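Local coordinates for lombricine kinase (Urechis caupo, PDB 3JPZ) that catalyses the reversible transfer of a phosphoryl group from ATP to the guanidino group of lombricine, as a member of the phosphagen kinase family, at the interface of chains A and B. Sequence-based numbering; all coordinates share one arbitrary frame. Chains: chain A/B, Lombricine kinase.

The three contacts belong to one two-fold symmetric interface, in which contact 1 lies about 25 Å from contact 3 and about 30 Å from contact 2, with contacts 2 and 3 about 17 Å apart, all measured between centres of C-alpha atoms. Helix 44-53 and the loop bearing B:Asp197 in contact 1 and A:Asp197 in contact 3 serve both contacts, with the chains exchanged. The N-terminal segment and the start of the helix that begins at residue 135 likewise recur in contacts 1 and 2. The same few elements thus meet on both sides of the axis, consistent with a phosphagen kinase dimer joined through N-terminal segments.

Contact 1: the interface of chains A and B. Residues chain A 8-13, 30, 45, 48, 52; chain B 135-136, 139, 197, 200.
This is a polar, arginine-rich patch of the two-fold interface in the deposited pair of this phosphagen kinase, probably its dimer interface, where two arginines of chain B helix 135-150 clasp the N-terminal segment of chain A and may help join the subunits. B:Arg135, its chain bent at chi3 (-146°), reaches tip to tip toward A:Asp45, with carboxylate and guanidinium planes 81° apart. Its NH1 donates almost straight to A:Asp45 OD1 at 3.0 Å, in the guanidinium plane but from above the carboxylate, completing a salt bridge. The same oxygen takes the A:Tyr30 hydroxyl OH on its syn lone pair at 2.7 Å, and the two donors probably favour a charged carboxylate. NH1 also makes a short but strongly bent bond to A:Asn10 O (2.7 Å, 116° at H), while A:Pro12 CG lies over one face, toward the rim, 3.4 Å from B:Arg135 CZ. B:Arg139, its chain extended from CG to NE, meets A:Phe11 O end-on, NH1 and NH2 each 2.8 Å from that oxygen; NH1 also reaches A:Ala9 O. B:Asp200 grips the adjacent edge side-on, OD1 to NE and OD2 2.9 Å from B:Arg139 NH2, fixing the guanidinium's rotation. Waters link B:Asp200 OD2 to A:Asp13. B:Gly136 N donates to the amide oxygen A:Asn10 OD1 at 2.9 Å.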
ATOM      1  N   LYS A   8       2.354 -23.937  -7.400  1.00 27.11           N
ATOM      2  CA  LYS A   8       0.976 -24.379  -7.176  1.00 30.56           C
ATOM      3  C   LYS A   8       0.356 -23.655  -5.987  1.00 28.65           C
ATOM      4  O   LYS A   8      -0.770 -23.154  -6.057  1.00 18.11           O
ATOM      5  CB  LYS A   8       0.938 -25.888  -6.926  1.00 36.01           C
ATOM      6  CG  LYS A   8      -0.464 -26.484  -6.856  1.00 34.86           C
ATOM      7  CD  LYS A   8      -0.417 -27.961  -6.472  1.00 45.55           C
ATOM      8  CE  LYS A   8      -1.809 -28.545  -6.266  1.00 57.51           C
ATOM      9  NZ  LYS A   8      -1.769 -30.021  -6.025  1.00 66.21           N
ATOM     10  N   ALA A   9       1.103 -23.609  -4.892  1.00 21.04           N
ATOM     11  CA  ALA A   9       0.636 -22.982  -3.667  1.00 13.98           C
ATOM     12  C   ALA A   9       0.417 -21.481  -3.871  1.00 15.90           C
ATOM     13  O   ALA A   9      -0.371 -20.849  -3.158  1.00 21.15           O
ATOM     14  CB  ALA A   9       1.648 -23.219  -2.548  1.00 14.72           C
ATOM     15  N   ASN A  10       1.108 -20.916  -4.854  1.00 19.14           N
ATOM     16  CA  ASN A  10       1.225 -19.472  -4.971  1.00 17.03           C
ATOM     17  C   ASN A  10       0.460 -18.844  -6.121  1.00 12.58           C
ATOM     18  O   ASN A  10       0.389 -17.624  -6.224  1.00 13.39           O
ATOM     19  CB  ASN A  10       2.696 -19.097  -5.089  1.00 13.97           C
ATOM     20  CG  ASN A  10       3.387 -19.073  -3.740  1.00 16.83           C
ATOM     21  OD1 ASN A  10       3.090 -18.231  -2.897  1.00 18.82           O
ATOM     22  ND2 ASN A  10       4.320 -19.989  -3.537  1.00 22.01           N
ATOM     23  N   PHE A  11      -0.113 -19.669  -6.983  1.00 13.40           N
ATOM     24  CA  PHE A  11      -0.747 -19.161  -8.181  1.00 12.94           C
ATOM     25  C   PHE A  11      -1.907 -18.256  -7.806  1.00 13.54           C
ATOM     26  O   PHE A  11      -2.777 -18.649  -7.042  1.00 13.06           O
ATOM     27  CB  PHE A  11      -1.231 -20.320  -9.051  1.00 16.66           C
ATOM     28  CG  PHE A  11      -1.787 -19.895 -10.377  1.00 13.29           C
ATOM     29  CD1 PHE A  11      -0.985 -19.269 -11.315  1.00 15.74           C
ATOM     30  CD2 PHE A  11      -3.116 -20.143 -10.694  1.00 14.36           C
ATOM     31  CE1 PHE A  11      -1.503 -18.887 -12.546  1.00 18.93           C
ATOM     32  CE2 PHE A  11      -3.632 -19.767 -11.917  1.00 15.66           C
ATOM     33  CZ  PHE A  11      -2.830 -19.139 -12.841  1.00 21.47           C
ATOM     34  N   PRO A  12      -1.909 -17.026  -8.324  1.00 14.80           N
ATOM     35  CA  PRO A  12      -3.026 -16.125  -8.042  1.00 22.54           C
ATOM     36  C   PRO A  12      -4.347 -16.713  -8.497  1.00 13.22           C
ATOM     37  O   PRO A  12      -4.369 -17.509  -9.425  1.00 18.98           O
ATOM     38  CB  PRO A  12      -2.697 -14.884  -8.874  1.00 11.90           C
ATOM     39  CG  PRO A  12      -1.209 -14.909  -9.013  1.00 11.23           C
ATOM     40  CD  PRO A  12      -0.828 -16.357  -9.066  1.00 13.27           C
ATOM     41  N   ASP A  13      -5.423 -16.320  -7.830  1.00 17.04           N
ATOM     42  CA  ASP A  13      -6.766 -16.649  -8.261  1.00 24.85           C
ATOM     43  C   ASP A  13      -7.280 -15.468  -9.060  1.00 13.38           C
ATOM     44  O   ASP A  13      -7.616 -14.423  -8.502  1.00 22.78           O
ATOM     45  CB  ASP A  13      -7.672 -16.906  -7.053  1.00 23.99           C
ATOM     46  CG  ASP A  13      -9.091 -17.238  -7.454  1.00 23.37           C
ATOM     47  OD1 ASP A  13      -9.371 -17.263  -8.673  1.00 20.13           O
ATOM     48  OD2 ASP A  13      -9.923 -17.482  -6.555  1.00 32.47           O
ATOM     49  N   TYR A  30       3.280 -19.273 -15.162  1.00 20.71           N
ATOM     50  CA  TYR A  30       3.565 -18.953 -13.770  1.00 17.93           C
ATOM     51  C   TYR A  30       4.628 -19.887 -13.218  1.00 21.27           C
ATOM     52  O   TYR A  30       5.552 -19.452 -12.540  1.00 21.53           O
ATOM     53  CB  TYR A  30       2.303 -19.053 -12.917  1.00 19.24           C
ATOM     54  CG  TYR A  30       2.504 -18.568 -11.505  1.00 18.70           C
ATOM     55  CD1 TYR A  30       2.695 -17.217 -11.238  1.00 17.49           C
ATOM     56  CD2 TYR A  30       2.500 -19.454 -10.433  1.00 16.79           C
ATOM     57  CE1 TYR A  30       2.877 -16.765  -9.950  1.00 18.62           C
ATOM     58  CE2 TYR A  30       2.688 -19.004  -9.131  1.00 13.26           C
ATOM     59  CZ  TYR A  30       2.873 -17.664  -8.899  1.00 12.95           C
ATOM     60  OH  TYR A  30       3.065 -17.206  -7.618  1.00 14.50           O
ATOM     61  N   ASP A  45       6.340 -12.797  -8.808  1.00 18.82           N
ATOM     62  CA  ASP A  45       5.337 -12.357  -7.857  1.00 18.90           C
ATOM     63  C   ASP A  45       5.325 -10.851  -7.721  1.00 20.70           C
ATOM     64  O   ASP A  45       4.264 -10.250  -7.687  1.00 13.91           O
ATOM     65  CB  ASP A  45       5.553 -13.008  -6.495  1.00 40.54           C
ATOM     66  CG  ASP A  45       4.781 -14.291  -6.351  1.00 41.21           C
ATOM     67  OD1 ASP A  45       4.154 -14.703  -7.352  1.00 19.70           O
ATOM     68  OD2 ASP A  45       4.792 -14.876  -5.249  1.00 34.84           O
ATOM     69  N   ILE A  48       3.830  -9.102 -10.894  1.00 13.81           N
ATOM     70  CA  ILE A  48       2.402  -9.350 -11.122  1.00 16.51           C
ATOM     71  C   ILE A  48       1.527  -8.970  -9.938  1.00 12.74           C
ATOM     72  O   ILE A  48       0.303  -9.068 -10.015  1.00 21.26           O
ATOM     73  CB  ILE A  48       2.122 -10.820 -11.480  1.00 10.37           C
ATOM     74  CG1 ILE A  48       2.378 -11.722 -10.273  1.00 10.84           C
ATOM     75  CG2 ILE A  48       2.961 -11.244 -12.674  1.00 19.23           C
ATOM     76  CD1 ILE A  48       1.762 -13.076 -10.396  1.00 11.18           C
ATOM     77  N   VAL A  52      -3.019  -8.924  -9.085  1.00  9.96           N
ATOM     78  CA  VAL A  52      -3.768  -9.727  -8.143  1.00 17.38           C
ATOM     79  C   VAL A  52      -4.640  -8.851  -7.233  1.00 15.22           C
ATOM     80  O   VAL A  52      -5.819  -9.157  -7.027  1.00 16.89           O
ATOM     81  CB  VAL A  52      -2.820 -10.604  -7.294  1.00 11.72           C
ATOM     82  CG1 VAL A  52      -3.604 -11.668  -6.532  1.00 11.62           C
ATOM     83  CG2 VAL A  52      -1.772 -11.254  -8.182  1.00 16.69           C
TER
ATOM     84  N   ARG B 135       1.397 -15.963  -1.048  1.00 13.58           N
ATOM     85  CA  ARG B 135       0.017 -16.393  -1.200  1.00 13.67           C
ATOM     86  C   ARG B 135      -0.060 -17.824  -0.709  1.00 13.47           C
ATOM     87  O   ARG B 135      -1.062 -18.249  -0.139  1.00 17.94           O
ATOM     88  CB  ARG B 135      -0.416 -16.358  -2.661  1.00 13.95           C
ATOM     89  CG  ARG B 135      -0.591 -14.992  -3.278  1.00 13.43           C
ATOM     90  CD  ARG B 135      -1.006 -15.183  -4.731  1.00 24.93           C
ATOM     91  NE  ARG B 135      -0.506 -14.164  -5.647  1.00 22.69           N
ATOM     92  CZ  ARG B 135       0.680 -14.205  -6.245  1.00 20.79           C
ATOM     93  NH1 ARG B 135       1.515 -15.195  -6.008  1.00 31.59           N
ATOM     94  NH2 ARG B 135       1.032 -13.247  -7.084  1.00 68.82           N
ATOM     95  N   GLY B 136       1.022 -18.563  -0.932  1.00 14.41           N
ATOM     96  CA  GLY B 136       1.070 -19.968  -0.587  1.00 14.06           C
ATOM     97  C   GLY B 136       1.049 -20.155   0.915  1.00 14.15           C
ATOM     98  O   GLY B 136       0.213 -20.877   1.441  1.00 19.01           O
ATOM     99  N   ARG B 139      -2.266 -19.204   2.315  1.00 13.16           N
ATOM    100  CA  ARG B 139      -3.202 -20.286   2.026  1.00 15.88           C
ATOM    101  C   ARG B 139      -2.990 -21.499   2.924  1.00 18.38           C
ATOM    102  O   ARG B 139      -3.945 -22.170   3.299  1.00 12.96           O
ATOM    103  CB  ARG B 139      -3.060 -20.710   0.570  1.00 13.67           C
ATOM    104  CG  ARG B 139      -3.861 -19.868  -0.380  1.00 13.45           C
ATOM    105  CD  ARG B 139      -3.343 -20.037  -1.779  1.00 14.66           C
ATOM    106  NE  ARG B 139      -3.907 -19.050  -2.683  1.00 14.07           N
ATOM    107  CZ  ARG B 139      -3.514 -18.878  -3.937  1.00 14.37           C
ATOM    108  NH1 ARG B 139      -2.547 -19.635  -4.441  1.00 15.38           N
ATOM    109  NH2 ARG B 139      -4.097 -17.955  -4.686  1.00 14.42           N
ATOM    110  N   ASP B 197      -3.135  -9.446  -1.924  1.00 12.96           N
ATOM    111  CA  ASP B 197      -3.875 -10.549  -2.522  1.00 19.37           C
ATOM    112  C   ASP B 197      -5.239 -10.710  -1.874  1.00 15.83           C
ATOM    113  O   ASP B 197      -5.765 -11.814  -1.824  1.00 12.86           O
ATOM    114  CB  ASP B 197      -3.100 -11.865  -2.380  1.00 13.13           C
ATOM    115  CG  ASP B 197      -1.623 -11.726  -2.720  1.00 15.21           C
ATOM    116  OD1 ASP B 197      -1.286 -11.389  -3.874  1.00 13.69           O
ATOM    117  OD2 ASP B 197      -0.795 -11.982  -1.823  1.00 18.38           O
ATOM    118  N   ASP B 200      -7.928 -13.222  -0.704  1.00 14.08           N
ATOM    119  CA  ASP B 200      -7.434 -14.586  -0.824  1.00 13.37           C
ATOM    120  C   ASP B 200      -6.970 -15.176   0.506  1.00 21.00           C
ATOM    121  O   ASP B 200      -6.158 -14.586   1.217  1.00 12.45           O
ATOM    122  CB  ASP B 200      -6.306 -14.621  -1.848  1.00 15.19           C
ATOM    123  CG  ASP B 200      -5.942 -16.024  -2.263  1.00 13.98           C
ATOM    124  OD1 ASP B 200      -5.419 -16.768  -1.414  1.00 13.86           O
ATOM    125  OD2 ASP B 200      -6.176 -16.370  -3.435  1.00 13.56           O
TER
HETATM  126  O   HOH W   1      -5.327 -14.611  -5.318  1.00 11.12           O
HETATM  127  O   HOH W   2      -8.683 -16.487  -3.953  1.00 18.39           O

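Contact 2: the interface of chains A and B. Residues chain A 127, 134, 136-137, 140, 256; chain B 3, 5.
The chain A backbone passes from an extended A:Thr134 (phi -77°, psi 167°) into helical values at A:Gly136 and A:Glu137, while the N-terminal arm of chain B packs across this turn as loop and probably helps hold the two copies together. A:Thr134 OG1, between its backbone N and carbonyl carbon, accepts from A:Glu137 N at 3.0 Å; in return A:Thr134 N donates to A:Glu137 OE1, on its anti lone pair, forming a capping box at the helix N-terminus. The cap hydroxyl also donates across the interface, tip to tip, with A:Thr134 OG1 2.7 Å from B:Asn5 OD1, in the amide carbonyl plane and on a lone pair. The B:Phe3 ring is held between A:Glu140 CB, over one face 3.9 Å from its centroid as a CH-pi contact, and B:Asn5 N, over the other toward the rim. A:Glu140 and B:Phe3 slide past each other in opposite directions, bringing A:Glu140 CD 3.4 Å from B:Phe3 CB. At the ring tip, B:Phe3 CZ is 3.6 Å from A:Glu137 CA, and A:Leu127 CD2 approaches CE2. A:Arg256 NH2 forms a long salt bridge with A:Glu140 OE2 at 3.6 Å, which may steady the bent glutamate. The site caps and flanks the first turns of helix 135-149.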
ATOM      1  N   LEU A 127      19.688   0.833 -11.946  1.00 21.38           N
ATOM      2  CA  LEU A 127      18.914   1.113 -10.743  1.00 16.65           C
ATOM      3  C   LEU A 127      17.458   0.669 -10.854  1.00 18.01           C
ATOM      4  O   LEU A 127      16.789   0.911 -11.860  1.00 15.47           O
ATOM      5  CB  LEU A 127      18.958   2.599 -10.433  1.00 16.98           C
ATOM      6  CG  LEU A 127      20.369   3.161 -10.238  1.00 29.78           C
ATOM      7  CD1 LEU A 127      20.333   4.671 -10.226  1.00 22.07           C
ATOM      8  CD2 LEU A 127      20.979   2.629  -8.958  1.00 21.95           C
ATOM      9  N   THR A 134      15.579   0.309  -3.434  1.00 14.54           N
ATOM     10  CA  THR A 134      15.810   0.591  -2.036  1.00 20.99           C
ATOM     11  C   THR A 134      15.823   2.101  -1.868  1.00 18.23           C
ATOM     12  O   THR A 134      15.888   2.829  -2.856  1.00 16.28           O
ATOM     13  CB  THR A 134      17.173   0.040  -1.584  1.00 17.66           C
ATOM     14  OG1 THR A 134      18.192   0.535  -2.462  1.00 16.70           O
ATOM     15  CG2 THR A 134      17.179  -1.475  -1.612  1.00 15.24           C
ATOM     16  N   GLY A 136      18.323   3.631  -0.816  1.00 23.11           N
ATOM     17  CA  GLY A 136      19.648   4.012  -1.270  1.00 27.50           C
ATOM     18  C   GLY A 136      19.698   4.157  -2.781  1.00 29.28           C
ATOM     19  O   GLY A 136      20.260   5.116  -3.311  1.00 22.64           O
ATOM     20  N   GLU A 137      19.105   3.194  -3.476  1.00 28.11           N
ATOM     21  CA  GLU A 137      19.033   3.238  -4.922  1.00 27.96           C
ATOM     22  C   GLU A 137      18.319   4.508  -5.350  1.00 28.69           C
ATOM     23  O   GLU A 137      18.756   5.201  -6.263  1.00 17.35           O
ATOM     24  CB  GLU A 137      18.265   2.029  -5.447  1.00 16.85           C
ATOM     25  CG  GLU A 137      19.087   0.770  -5.605  1.00 41.13           C
ATOM     26  CD  GLU A 137      18.286  -0.353  -6.234  1.00 21.79           C
ATOM     27  OE1 GLU A 137      17.329  -0.832  -5.593  1.00 26.34           O
ATOM     28  OE2 GLU A 137      18.612  -0.756  -7.368  1.00 16.33           O
ATOM     29  N   GLU A 140      20.179   7.557  -5.137  1.00 28.48           N
ATOM     30  CA  GLU A 140      21.160   7.565  -6.219  1.00 27.28           C
ATOM     31  C   GLU A 140      20.527   8.031  -7.528  1.00 26.90           C
ATOM     32  O   GLU A 140      21.153   8.748  -8.295  1.00 27.42           O
ATOM     33  CB  GLU A 140      21.785   6.179  -6.393  1.00 41.16           C
ATOM     34  CG  GLU A 140      22.759   6.064  -7.566  1.00 38.31           C
ATOM     35  CD  GLU A 140      23.994   6.933  -7.402  1.00 36.52           C
ATOM     36  OE1 GLU A 140      24.138   7.567  -6.340  1.00 30.09           O
ATOM     37  OE2 GLU A 140      24.818   6.985  -8.340  1.00 49.45           O
ATOM     38  N   ARG A 256      26.463   7.088 -16.361  1.00 26.82           N
ATOM     39  CA  ARG A 256      25.050   6.740 -16.309  1.00 33.05           C
ATOM     40  C   ARG A 256      24.376   6.967 -17.660  1.00 21.69           C
ATOM     41  O   ARG A 256      24.858   7.739 -18.488  1.00 29.49           O
ATOM     42  CB  ARG A 256      24.354   7.550 -15.215  1.00 26.16           C
ATOM     43  CG  ARG A 256      24.734   7.139 -13.793  1.00 35.70           C
ATOM     44  CD  ARG A 256      24.288   5.716 -13.469  1.00 44.25           C
ATOM     45  NE  ARG A 256      24.464   5.379 -12.055  1.00 31.22           N
ATOM     46  CZ  ARG A 256      24.251   4.170 -11.543  1.00 29.21           C
ATOM     47  NH1 ARG A 256      23.856   3.171 -12.324  1.00 24.50           N
ATOM     48  NH2 ARG A 256      24.432   3.958 -10.245  1.00 29.58           N
TER
ATOM     49  N   PHE B   3      28.189   3.849  -6.918  1.00 61.23           N
ATOM     50  CA  PHE B   3      27.167   3.870  -5.876  1.00 52.11           C
ATOM     51  C   PHE B   3      27.121   2.543  -5.130  1.00 33.21           C
ATOM     52  O   PHE B   3      27.197   1.467  -5.731  1.00 27.07           O
ATOM     53  CB  PHE B   3      25.800   4.208  -6.480  1.00 56.28           C
ATOM     54  CG  PHE B   3      24.639   3.522  -5.806  1.00 27.70           C
ATOM     55  CD1 PHE B   3      24.009   4.096  -4.715  1.00 35.38           C
ATOM     56  CD2 PHE B   3      24.160   2.316  -6.289  1.00 33.09           C
ATOM     57  CE1 PHE B   3      22.934   3.467  -4.108  1.00 42.13           C
ATOM     58  CE2 PHE B   3      23.085   1.685  -5.686  1.00 29.08           C
ATOM     59  CZ  PHE B   3      22.476   2.259  -4.594  1.00 28.72           C
ATOM     60  N   ASN B   5      24.920   0.224  -2.471  1.00 30.34           N
ATOM     61  CA  ASN B   5      23.632  -0.032  -1.827  1.00 22.62           C
ATOM     62  C   ASN B   5      23.878  -0.500  -0.394  1.00 22.10           C
ATOM     63  O   ASN B   5      23.364  -1.531   0.023  1.00 22.42           O
ATOM     64  CB  ASN B   5      22.870  -1.103  -2.612  1.00 26.89           C
ATOM     65  CG  ASN B   5      21.355  -0.874  -2.637  1.00 33.56           C
ATOM     66  OD1 ASN B   5      20.826   0.038  -1.996  1.00 19.83           O
ATOM     67  ND2 ASN B   5      20.654  -1.716  -3.389  1.00 20.37           N
TER

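Contact 3: the interface of chains A and B. Residues chain A 195-198; chain B 49, 53, 55.
The ring of B:Phe55 has the carbonyl oxygen A:Trp198 O at its edge, in plane and 3.3 Å from CE1, with water 5 at the edge as well. The amide of B:Gln49 is crossed by the side chain of A:Arg196 at about a right angle, guanidinium and amide planes 77° apart, and A:Arg196 CG packs 3.9 Å from B:Gln49 CD. B:Gln49, with CG anti to the backbone N (chi1 -168°) and a bend at chi2, points NE2 at two carboxylates. One N-H is directed at A:Asp197 OD1, 3.0 Å from B:Gln49 NE2, with the acceptor close to the amide plane but the nitrogen above the carboxylate. The other is shared, bifurcated, between OD1 and OD2 of B:Asp53, again from above the carboxylate plane. B:Asp53 OD1 in turn receives the backbone N of A:Asp197 at 2.8 Å, nearly along its C-O axis and with a straight N-H (165°). The amide thus bridges A:Asp197 and B:Asp53, whose OD1 atoms stand 4.4 Å apart, and may ease their repulsion. Water 4 joins B:Asp53 OD1 to A:Val195 O and A:Trp198 N; water 5 links A:Trp198 O to B:Asp53 O, and water 3 connects B:Gln49 OE1 with A:Asp197 OD2. Through these bonds, the end of helix 44-53 of chain B is tied to loop 195-198 of chain A, probably helping to set how the subunits pack together.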
ATOM      1  N   VAL A 195       5.336   3.588  -3.774  1.00 16.77           N
ATOM      2  CA  VAL A 195       5.255   4.811  -2.964  1.00 16.27           C
ATOM      3  C   VAL A 195       5.965   4.690  -1.596  1.00 10.83           C
ATOM      4  O   VAL A 195       5.683   5.437  -0.669  1.00 11.22           O
ATOM      5  CB  VAL A 195       3.781   5.273  -2.767  1.00 18.49           C
ATOM      6  CG1 VAL A 195       3.138   5.595  -4.110  1.00 11.11           C
ATOM      7  CG2 VAL A 195       2.958   4.228  -2.045  1.00 18.96           C
ATOM      8  N   ARG A 196       6.915   3.769  -1.490  1.00 20.29           N
ATOM      9  CA  ARG A 196       7.649   3.570  -0.241  1.00 11.64           C
ATOM     10  C   ARG A 196       8.534   4.750   0.139  1.00 12.22           C
ATOM     11  O   ARG A 196       9.129   5.392  -0.714  1.00 15.60           O
ATOM     12  CB  ARG A 196       8.521   2.321  -0.337  1.00 11.41           C
ATOM     13  CG  ARG A 196       7.810   1.034   0.013  1.00 11.64           C
ATOM     14  CD  ARG A 196       8.620  -0.186  -0.422  1.00 29.71           C
ATOM     15  NE  ARG A 196       9.038  -0.050  -1.815  1.00 19.18           N
ATOM     16  CZ  ARG A 196      10.294   0.115  -2.216  1.00 12.39           C
ATOM     17  NH1 ARG A 196      11.301   0.138  -1.340  1.00 15.24           N
ATOM     18  NH2 ARG A 196      10.539   0.245  -3.502  1.00 12.24           N
ATOM     19  N   ASP A 197       8.630   5.000   1.440  1.00 24.85           N
ATOM     20  CA  ASP A 197       9.495   6.037   1.988  1.00 25.93           C
ATOM     21  C   ASP A 197       9.175   7.425   1.459  1.00 20.06           C
ATOM     22  O   ASP A 197      10.058   8.272   1.372  1.00 18.66           O
ATOM     23  CB  ASP A 197      10.953   5.715   1.679  1.00 19.29           C
ATOM     24  CG  ASP A 197      11.270   4.260   1.862  1.00 13.35           C
ATOM     25  OD1 ASP A 197      11.216   3.787   3.010  1.00 15.50           O
ATOM     26  OD2 ASP A 197      11.564   3.585   0.854  1.00 18.75           O
ATOM     27  N   TRP A 198       7.915   7.659   1.112  1.00 20.32           N
ATOM     28  CA  TRP A 198       7.489   8.958   0.621  1.00 12.67           C
ATOM     29  C   TRP A 198       7.745  10.038   1.657  1.00 16.57           C
ATOM     30  O   TRP A 198       7.373   9.864   2.812  1.00 19.92           O
ATOM     31  CB  TRP A 198       6.003   8.942   0.297  1.00 16.09           C
ATOM     32  CG  TRP A 198       5.650  10.082  -0.561  1.00 14.57           C
ATOM     33  CD1 TRP A 198       5.271  11.317  -0.160  1.00 18.72           C
ATOM     34  CD2 TRP A 198       5.693  10.114  -1.988  1.00 12.16           C
ATOM     35  NE1 TRP A 198       5.052  12.118  -1.250  1.00 17.64           N
ATOM     36  CE2 TRP A 198       5.305  11.402  -2.385  1.00 12.32           C
ATOM     37  CE3 TRP A 198       6.007   9.171  -2.967  1.00 16.55           C
ATOM     38  CZ2 TRP A 198       5.229  11.778  -3.717  1.00 12.51           C
ATOM     39  CZ3 TRP A 198       5.932   9.545  -4.292  1.00 19.09           C
ATOM     40  CH2 TRP A 198       5.543  10.834  -4.656  1.00 14.36           C
TER
ATOM     41  N   GLN B  49       9.793  -0.861   7.630  1.00 14.12           N
ATOM     42  CA  GLN B  49       9.129  -0.092   6.587  1.00 23.20           C
ATOM     43  C   GLN B  49       8.042   0.833   7.135  1.00 13.50           C
ATOM     44  O   GLN B  49       8.015   2.014   6.812  1.00 14.03           O
ATOM     45  CB  GLN B  49       8.532  -1.011   5.518  1.00 13.48           C
ATOM     46  CG  GLN B  49       8.091  -0.260   4.281  1.00 13.19           C
ATOM     47  CD  GLN B  49       9.230   0.544   3.663  1.00 13.65           C
ATOM     48  OE1 GLN B  49      10.286   0.002   3.362  1.00 17.40           O
ATOM     49  NE2 GLN B  49       9.016   1.841   3.479  1.00 14.20           N
ATOM     50  N   ASP B  53       7.437   4.954   6.287  1.00 14.08           N
ATOM     51  CA  ASP B  53       6.272   5.456   5.559  1.00 17.39           C
ATOM     52  C   ASP B  53       5.413   6.395   6.419  1.00 13.92           C
ATOM     53  O   ASP B  53       4.979   7.450   5.955  1.00 14.55           O
ATOM     54  CB  ASP B  53       5.396   4.301   5.072  1.00 13.57           C
ATOM     55  CG  ASP B  53       6.122   3.361   4.130  1.00 19.95           C
ATOM     56  OD1 ASP B  53       6.833   3.835   3.217  1.00 19.91           O
ATOM     57  OD2 ASP B  53       5.967   2.137   4.297  1.00 30.04           O
ATOM     58  N   PHE B  55       4.689   9.004   9.379  1.00 28.74           N
ATOM     59  CA  PHE B  55       5.381  10.052  10.116  1.00 33.28           C
ATOM     60  C   PHE B  55       4.759  10.253  11.493  1.00 27.77           C
ATOM     61  O   PHE B  55       5.350  10.891  12.365  1.00 29.21           O
ATOM     62  CB  PHE B  55       5.328  11.368   9.335  1.00 36.41           C
ATOM     63  CG  PHE B  55       6.290  11.432   8.183  1.00 29.39           C
ATOM     64  CD1 PHE B  55       5.991  10.824   6.974  1.00 19.27           C
ATOM     65  CD2 PHE B  55       7.490  12.119   8.303  1.00 43.99           C
ATOM     66  CE1 PHE B  55       6.874  10.890   5.910  1.00 31.38           C
ATOM     67  CE2 PHE B  55       8.377  12.192   7.241  1.00 41.21           C
ATOM     68  CZ  PHE B  55       8.070  11.574   6.043  1.00 37.11           C
TER
HETATM   69  O   HOH W   3      12.115   1.119   1.271  1.00  6.40           O
HETATM   70  O   HOH W   4       5.337   6.032   1.886  1.00 15.80           O
HETATM   71  O   HOH W   5       4.630   8.584   3.549  1.00 20.66           O